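Local coordinates for protein ParA (Salmonella enterica subsp. enterica serovar Newport str. SL317, PDB 3EZF) that probably acts as a partition ATPase of the P1/P7 ParA family that also binds DNA and represses transcription when bound to ADP, at residues 319-323 against 324-328; 330-333 against 334-337; 291-294 against 295-298. All blocks are in the same frame, centred on the assembly; numbering follows the deposited sequence.

Contact 1: residues 319-323 against 324-328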
loop_
_atom_site.group_PDB
_atom_site.type_symbol
_atom_site.label_atom_id
_atom_site.label_comp_id
_atom_site.label_asym_id
_atom_site.label_seq_id
_atom_site.Cartn_x
_atom_site.Cartn_y
_atom_site.Cartn_z
ATOM N N LYS A 319 -3.704 17.283 4.570
ATOM C CA LYS A 319 -4.195 17.325 5.945
ATOM C C LYS A 319 -3.188 17.962 6.885
ATOM O O LYS A 319 -3.327 17.864 8.102
ATOM C CB LYS A 319 -4.560 15.923 6.452
ATOM C CG LYS A 319 -5.969 15.822 7.063
ATOM C CD LYS A 319 -6.221 16.861 8.152
ATOM C CE LYS A 319 -7.694 16.913 8.543
ATOM N NZ LYS A 319 -8.224 15.591 8.971
ATOM N N MET A 320 -2.173 18.606 6.317
ATOM C CA MET A 320 -1.157 19.284 7.113
ATOM C C MET A 320 -1.843 19.884 8.338
ATOM O O MET A 320 -2.787 20.665 8.210
ATOM C CB MET A 320 -0.510 20.403 6.296
ATOM C CG MET A 320 0.348 21.353 7.113
ATOM S SD MET A 320 0.502 22.949 6.309
ATOM C CE MET A 320 0.589 24.092 7.729
ATOM N N THR A 321 -1.372 19.510 9.522
ATOM C CA THR A 321 -1.961 20.007 10.759
ATOM C C THR A 321 -1.196 21.174 11.376
ATOM O O THR A 321 -0.251 21.705 10.781
ATOM C CB THR A 321 -2.065 18.882 11.793
ATOM O OG1 THR A 321 -0.906 18.047 11.698
ATOM C CG2 THR A 321 -3.312 18.053 11.557
ATOM N N GLY A 322 -1.623 21.573 12.572
ATOM C CA GLY A 322 -0.977 22.675 13.259
ATOM C C GLY A 322 0.233 22.225 14.053
ATOM O O GLY A 322 0.494 22.758 15.131
ATOM N N LYS A 323 0.967 21.243 13.533
ATOM C CA LYS A 323 2.155 20.741 14.216
ATOM C C LYS A 323 3.445 21.245 13.595
ATOM O O LYS A 323 3.604 21.209 12.375
ATOM C CB LYS A 323 2.174 19.215 14.230
ATOM C CG LYS A 323 1.631 18.621 15.508
ATOM C CD LYS A 323 0.125 18.841 15.653
ATOM C CE LYS A 323 -0.660 18.061 14.603
ATOM N NZ LYS A 323 -2.128 18.153 14.796
ATOM N N ARG A 324 4.355 21.712 14.448
ATOM C CA ARG A 324 5.652 22.227 14.016
ATOM C C ARG A 324 6.168 21.489 12.788
ATOM O O ARG A 324 6.066 21.988 11.671
ATOM C CB ARG A 324 6.679 22.105 15.150
ATOM C CG ARG A 324 7.103 23.434 15.749
ATOM C CD ARG A 324 7.659 24.357 14.675
ATOM N NE ARG A 324 7.878 25.705 15.187
ATOM C CZ ARG A 324 8.339 26.720 14.464
ATOM N NH1 ARG A 324 8.635 26.548 13.183
ATOM N NH2 ARG A 324 8.504 27.909 15.024
ATOM N N ASP A 325 6.715 20.296 13.002
ATOM C CA ASP A 325 7.249 19.492 11.911
ATOM C C ASP A 325 6.346 19.438 10.681
ATOM O O ASP A 325 6.801 19.725 9.576
ATOM C CB ASP A 325 7.543 18.077 12.406
ATOM C CG ASP A 325 8.760 18.023 13.306
ATOM O OD1 ASP A 325 8.629 17.588 14.471
ATOM O OD2 ASP A 325 9.850 18.423 12.843
ATOM N N HIS A 326 5.075 19.082 10.869
ATOM C CA HIS A 326 4.131 18.997 9.752
ATOM C C HIS A 326 3.902 20.357 9.077
ATOM O O HIS A 326 3.549 20.424 7.899
ATOM C CB HIS A 326 2.801 18.392 10.223
ATOM C CG HIS A 326 2.931 17.002 10.776
ATOM N ND1 HIS A 326 1.842 16.230 11.115
ATOM C CD2 HIS A 326 4.024 16.255 11.070
ATOM C CE1 HIS A 326 2.254 15.070 11.595
ATOM N NE2 HIS A 326 3.577 15.060 11.577
ATOM N N GLU A 327 4.111 21.434 9.832
ATOM C CA GLU A 327 3.974 22.800 9.325
ATOM C C GLU A 327 5.363 23.239 8.835
ATOM O O GLU A 327 5.504 24.222 8.102
ATOM C CB GLU A 327 3.477 23.725 10.447
ATOM C CG GLU A 327 3.530 25.222 10.145
ATOM C CD GLU A 327 2.968 26.079 11.286
ATOM O OE1 GLU A 327 3.231 27.307 11.308
ATOM O OE2 GLU A 327 2.255 25.529 12.158
ATOM N N THR A 328 6.378 22.478 9.244
ATOM C CA THR A 328 7.778 22.725 8.885
ATOM C C THR A 328 8.110 22.109 7.536
ATOM O O THR A 328 8.875 22.677 6.751
ATOM C CB THR A 328 8.750 22.126 9.942
ATOM O OG1 THR A 328 8.642 22.863 11.168
ATOM C CG2 THR A 328 10.195 22.170 9.441
#
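Met320 lies against the backbone of His326 where the loop after strand 312-317 leads into helix 324-337. The methionine is the side chain to follow from root to tip. CB hands on to CG, which sits anti to the backbone N (chi1 168°) and lies 3.4 Å from His326 O. SD turns toward His330 in the next turn of the helix. CE, beyond the bend of the chain, ends 4.0 Å from Glu327 CA and equally close to its CG, so the methyl end of the chain crosses the base of the glutamate at an angle.

Next along the loop, Thr321 lies alongside His326, both side chains pointing the same way. Ring atom ND1 gives a weak hydrogen bond to Thr321 OG1 at 3.3 Å, with the hydroxyl at the ring edge. Lys323 CB approaches the same ring obliquely. In the backbone, Glu327 N bonds Lys323 O at 2.6 Å.

Several of these residues are exposed, and the contact lies at the surface. It forms the entry from 312-317, an outermost strand of the parallel sheet within this chain, into helix 324-337, whose Asp325 makes a weak hydrogen bond to Gln281 at the start of helix 281-291.

Contact 2: residues 330-333 against 334-337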
loop_
_atom_site.group_PDB
_atom_site.type_symbol
_atom_site.label_atom_id
_atom_site.label_comp_id
_atom_site.label_asym_id
_atom_site.label_seq_id
_atom_site.Cartn_x
_atom_site.Cartn_y
_atom_site.Cartn_z
ATOM N N HIS A 330 5.999 21.793 5.477
ATOM C CA HIS A 330 5.099 22.556 4.621
ATOM C C HIS A 330 5.870 23.733 4.026
ATOM O O HIS A 330 5.734 24.049 2.840
ATOM C CB HIS A 330 3.919 23.095 5.429
ATOM C CG HIS A 330 2.983 23.945 4.633
ATOM N ND1 HIS A 330 2.193 24.918 5.198
ATOM C CD2 HIS A 330 2.692 23.950 3.306
ATOM C CE1 HIS A 330 1.454 25.488 4.261
ATOM N NE2 HIS A 330 1.740 24.916 3.106
ATOM N N SER A 331 6.670 24.381 4.872
ATOM C CA SER A 331 7.484 25.522 4.473
ATOM C C SER A 331 8.532 25.039 3.484
ATOM O O SER A 331 8.933 25.772 2.591
ATOM C CB SER A 331 8.159 26.141 5.703
ATOM O OG SER A 331 9.000 27.222 5.345
ATOM N N LEU A 332 8.963 23.793 3.655
ATOM C CA LEU A 332 9.954 23.181 2.773
ATOM C C LEU A 332 9.299 22.749 1.458
ATOM O O LEU A 332 9.981 22.509 0.461
ATOM C CB LEU A 332 10.590 21.969 3.461
ATOM C CG LEU A 332 11.276 22.253 4.796
ATOM C CD1 LEU A 332 11.812 20.966 5.386
ATOM C CD2 LEU A 332 12.395 23.254 4.578
ATOM N N ALA A 333 7.971 22.652 1.470
ATOM C CA ALA A 333 7.206 22.262 0.288
ATOM C C ALA A 333 7.261 23.387 -0.739
ATOM O O ALA A 333 7.597 23.165 -1.907
ATOM C CB ALA A 333 5.757 21.974 0.671
ATOM N N ARG A 334 6.924 24.595 -0.294
ATOM C CA ARG A 334 6.947 25.758 -1.165
ATOM C C ARG A 334 8.290 25.841 -1.884
ATOM O O ARG A 334 8.363 26.305 -3.018
ATOM C CB ARG A 334 6.687 27.027 -0.347
ATOM C CG ARG A 334 5.206 27.383 -0.206
ATOM C CD ARG A 334 4.800 28.425 -1.252
ATOM N NE ARG A 334 3.356 28.657 -1.325
ATOM C CZ ARG A 334 2.583 28.968 -0.289
ATOM N NH1 ARG A 334 3.103 29.081 0.928
ATOM N NH2 ARG A 334 1.287 29.182 -0.474
ATOM N N GLU A 335 9.348 25.376 -1.223
ATOM C CA GLU A 335 10.689 25.374 -1.807
ATOM C C GLU A 335 10.704 24.663 -3.153
ATOM O O GLU A 335 10.647 25.294 -4.207
ATOM C CB GLU A 335 11.671 24.657 -0.888
ATOM C CG GLU A 335 12.268 25.515 0.201
ATOM C CD GLU A 335 11.255 25.971 1.221
ATOM O OE1 GLU A 335 10.287 26.656 0.823
ATOM O OE2 GLU A 335 11.431 25.649 2.420
ATOM N N VAL A 336 10.787 23.337 -3.093
ATOM C CA VAL A 336 10.813 22.490 -4.277
ATOM C C VAL A 336 9.794 22.905 -5.340
ATOM O O VAL A 336 10.157 23.405 -6.411
ATOM C CB VAL A 336 10.577 21.005 -3.886
ATOM C CG1 VAL A 336 11.798 20.459 -3.175
ATOM C CG2 VAL A 336 9.370 20.887 -2.976
ATOM N N TYR A 337 8.518 22.702 -5.031
ATOM C CA TYR A 337 7.441 23.035 -5.947
ATOM C C TYR A 337 7.462 24.494 -6.395
ATOM O O TYR A 337 6.801 24.860 -7.364
ATOM C CB TYR A 337 6.098 22.722 -5.291
ATOM C CG TYR A 337 5.971 21.292 -4.843
ATOM C CD1 TYR A 337 6.009 20.954 -3.496
ATOM C CD2 TYR A 337 5.823 20.275 -5.770
ATOM C CE1 TYR A 337 5.898 19.633 -3.089
ATOM C CE2 TYR A 337 5.712 18.955 -5.378
ATOM C CZ TYR A 337 5.752 18.636 -4.040
ATOM O OH TYR A 337 5.642 17.316 -3.678
#
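The Tyr337 ring meets Ala333 one turn back along helix 324-337: Ala333 O lies at the ring edge, near its plane, 3.2 Å from CD1, while Ala333 CB is 4.3 Å from the same carbon. Thr287 and Leu291 of helix 281-291 and Ile13 of the second subunit also pack on the Tyr337 side chain. This is an i to i+4 contact along an alpha-helix that flanks the parallel sheet of the P-loop NTPase fold. With Tyr337 CG anti to its carbonyl carbon (chi1 -57°), the ring folds back beside the preceding turn. Its hydroxyl shares a hydrogen bond with Thr277 at the end of strand 272-277.

Val336 turns one methyl to the same carbonyl, CG2 standing 3.1 Å from Ala333 O. The imidazole of His330 leans on Met317, and its NE2 is 4.9 Å from Arg334 NH1, not in contact. The helix is kinked here, and Arg334 N reaches His330 O only by a weak bond of 3.4 Å.

Outside the helix, Leu332 meets Phe284 and Val336 meets Leu288; from the second subunit, Leu20 packs on Leu332 and Arg16 on Val336. Ala333 O, besides meeting Tyr337 CD1 and Val336 CG2, accepts the hydrogen bond of Tyr337 N at 3.3 Å.

Contact 3: residues 291-294 against 295-298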
loop_
_atom_site.group_PDB
_atom_site.type_symbol
_atom_site.label_atom_id
_atom_site.label_comp_id
_atom_site.label_asym_id
_atom_site.label_seq_id
_atom_site.Cartn_x
_atom_site.Cartn_y
_atom_site.Cartn_z
ATOM N N LEU A 291 10.244 12.468 -6.052
ATOM C CA LEU A 291 10.285 13.561 -7.009
ATOM C C LEU A 291 11.631 13.579 -7.725
ATOM O O LEU A 291 11.702 13.606 -8.954
ATOM C CB LEU A 291 10.056 14.904 -6.297
ATOM C CG LEU A 291 8.678 15.188 -5.696
ATOM C CD1 LEU A 291 8.664 16.562 -5.039
ATOM C CD2 LEU A 291 7.631 15.113 -6.784
ATOM N N THR A 292 12.702 13.550 -6.944
ATOM C CA THR A 292 14.038 13.595 -7.499
ATOM C C THR A 292 14.323 12.435 -8.443
ATOM O O THR A 292 15.434 12.281 -8.934
ATOM C CB THR A 292 15.076 13.625 -6.382
ATOM O OG1 THR A 292 16.383 13.504 -6.945
ATOM C CG2 THR A 292 14.841 12.497 -5.414
ATOM N N ARG A 293 13.306 11.642 -8.745
ATOM C CA ARG A 293 13.508 10.505 -9.621
ATOM C C ARG A 293 12.742 10.576 -10.941
ATOM O O ARG A 293 12.888 9.689 -11.793
ATOM C CB ARG A 293 13.120 9.232 -8.882
ATOM C CG ARG A 293 13.927 8.036 -9.297
ATOM C CD ARG A 293 14.979 7.661 -8.253
ATOM N NE ARG A 293 15.880 6.647 -8.787
ATOM C CZ ARG A 293 16.619 5.828 -8.051
ATOM N NH1 ARG A 293 16.575 5.893 -6.730
ATOM N NH2 ARG A 293 17.384 4.921 -8.641
ATOM N N LEU A 294 11.937 11.620 -11.122
ATOM C CA LEU A 294 11.146 11.761 -12.350
ATOM C C LEU A 294 11.977 11.987 -13.614
ATOM O O LEU A 294 11.667 11.448 -14.674
ATOM C CB LEU A 294 10.113 12.888 -12.207
ATOM C CG LEU A 294 9.013 12.681 -11.161
ATOM C CD1 LEU A 294 8.059 13.837 -11.197
ATOM C CD2 LEU A 294 8.273 11.410 -11.429
ATOM N N PRO A 295 13.031 12.808 -13.526
ATOM C CA PRO A 295 13.856 13.050 -14.710
ATOM C C PRO A 295 14.267 11.753 -15.384
ATOM O O PRO A 295 14.134 11.603 -16.591
ATOM C CB PRO A 295 15.040 13.815 -14.142
ATOM C CG PRO A 295 14.375 14.671 -13.119
ATOM C CD PRO A 295 13.446 13.686 -12.416
ATOM N N GLU A 296 14.762 10.809 -14.598
ATOM C CA GLU A 296 15.178 9.530 -15.148
ATOM C C GLU A 296 13.990 8.838 -15.829
ATOM O O GLU A 296 14.112 8.341 -16.953
ATOM C CB GLU A 296 15.758 8.664 -14.029
ATOM C CG GLU A 296 16.918 9.342 -13.291
ATOM C CD GLU A 296 17.376 8.591 -12.036
ATOM O OE1 GLU A 296 18.335 9.056 -11.370
ATOM O OE2 GLU A 296 16.780 7.538 -11.714
ATOM N N MET A 297 12.842 8.826 -15.158
ATOM C CA MET A 297 11.644 8.200 -15.708
ATOM C C MET A 297 11.342 8.833 -17.055
ATOM O O MET A 297 11.211 8.140 -18.068
ATOM C CB MET A 297 10.444 8.414 -14.782
ATOM C CG MET A 297 10.603 7.873 -13.380
ATOM S SD MET A 297 10.371 6.102 -13.329
ATOM C CE MET A 297 12.014 5.514 -12.859
ATOM N N LEU A 298 11.230 10.159 -17.058
ATOM C CA LEU A 298 10.933 10.900 -18.281
ATOM C C LEU A 298 11.992 10.684 -19.351
ATOM O O LEU A 298 11.737 10.899 -20.531
ATOM C CB LEU A 298 10.799 12.394 -17.987
ATOM C CG LEU A 298 9.545 12.853 -17.237
ATOM C CD1 LEU A 298 9.655 14.329 -16.903
ATOM C CD2 LEU A 298 8.322 12.610 -18.095
#
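Arg293 and Glu296 form a salt bridge three residues apart across the junction between two helices. Arg293 NE donates to Glu296 OE2 at 3.2 Å, and the N-H is well off straight (145°). OE2 is met on its syn side but with the donor out of the carboxylate plane, and the guanidinium and carboxylate planes stand nearly perpendicular, 82° apart. Only OE2 of the two oxygens meets NE, so a single bond holds the pair. The glutamate gets there because its chain runs extended beyond CG, while the arginine is bent at chi2. Arg293 NH1 makes a salt bridge to Asp211 of the second subunit, its strongest polar partner, so the guanidinium is held by acids of both subunits.

Next to this pair the backbone bonds of the new helix begin. Leu298 N bonds Leu294 O at 2.7 Å, whereas Met297 N reaches Arg293 O only by a weak bond of 3.5 Å. Met297 also brings CG to 3.3 Å from Arg293 O. Pro295 sits in the first turn of the new helix, its CD 3.4 Å from Leu294 CB.

Behind these residues a type I beta turn from Leu291 to Leu294, closed by the bond from Leu294 N to Leu291 O, places Arg293. Phe214 of the second subunit packs on Arg293 and Met297, and Val10 of the second subunit packs on Leu294. Inward, Leu291 and Leu294 touch Thr275 and Leu273 of strand 272-277, so the turn joins helix 281-291 to helix 294-303 beside the central parallel sheet.

Overall arrangement
Contact 1 covers the loop and start of helix 324-337, contact 2 its later turns; their centres are about 13 Å apart, and they meet where Met320 SD packs on His330. Contact 2 reaches contact 3 at the other end of that helix: Tyr337 OH packs on Leu291 CD1, 3.4 Å away, with centres about 18 Å apart. Contacts 1 and 3 do not touch; about 13 Å separates their nearest atoms. Helix 281-291 links the series, since it ends in the turn of contact 3 and packs against contact 2. Both of those contacts also meet the second subunit, whereas contact 1 touches no other chain of the assembly, so the dimer interface takes in two of the three.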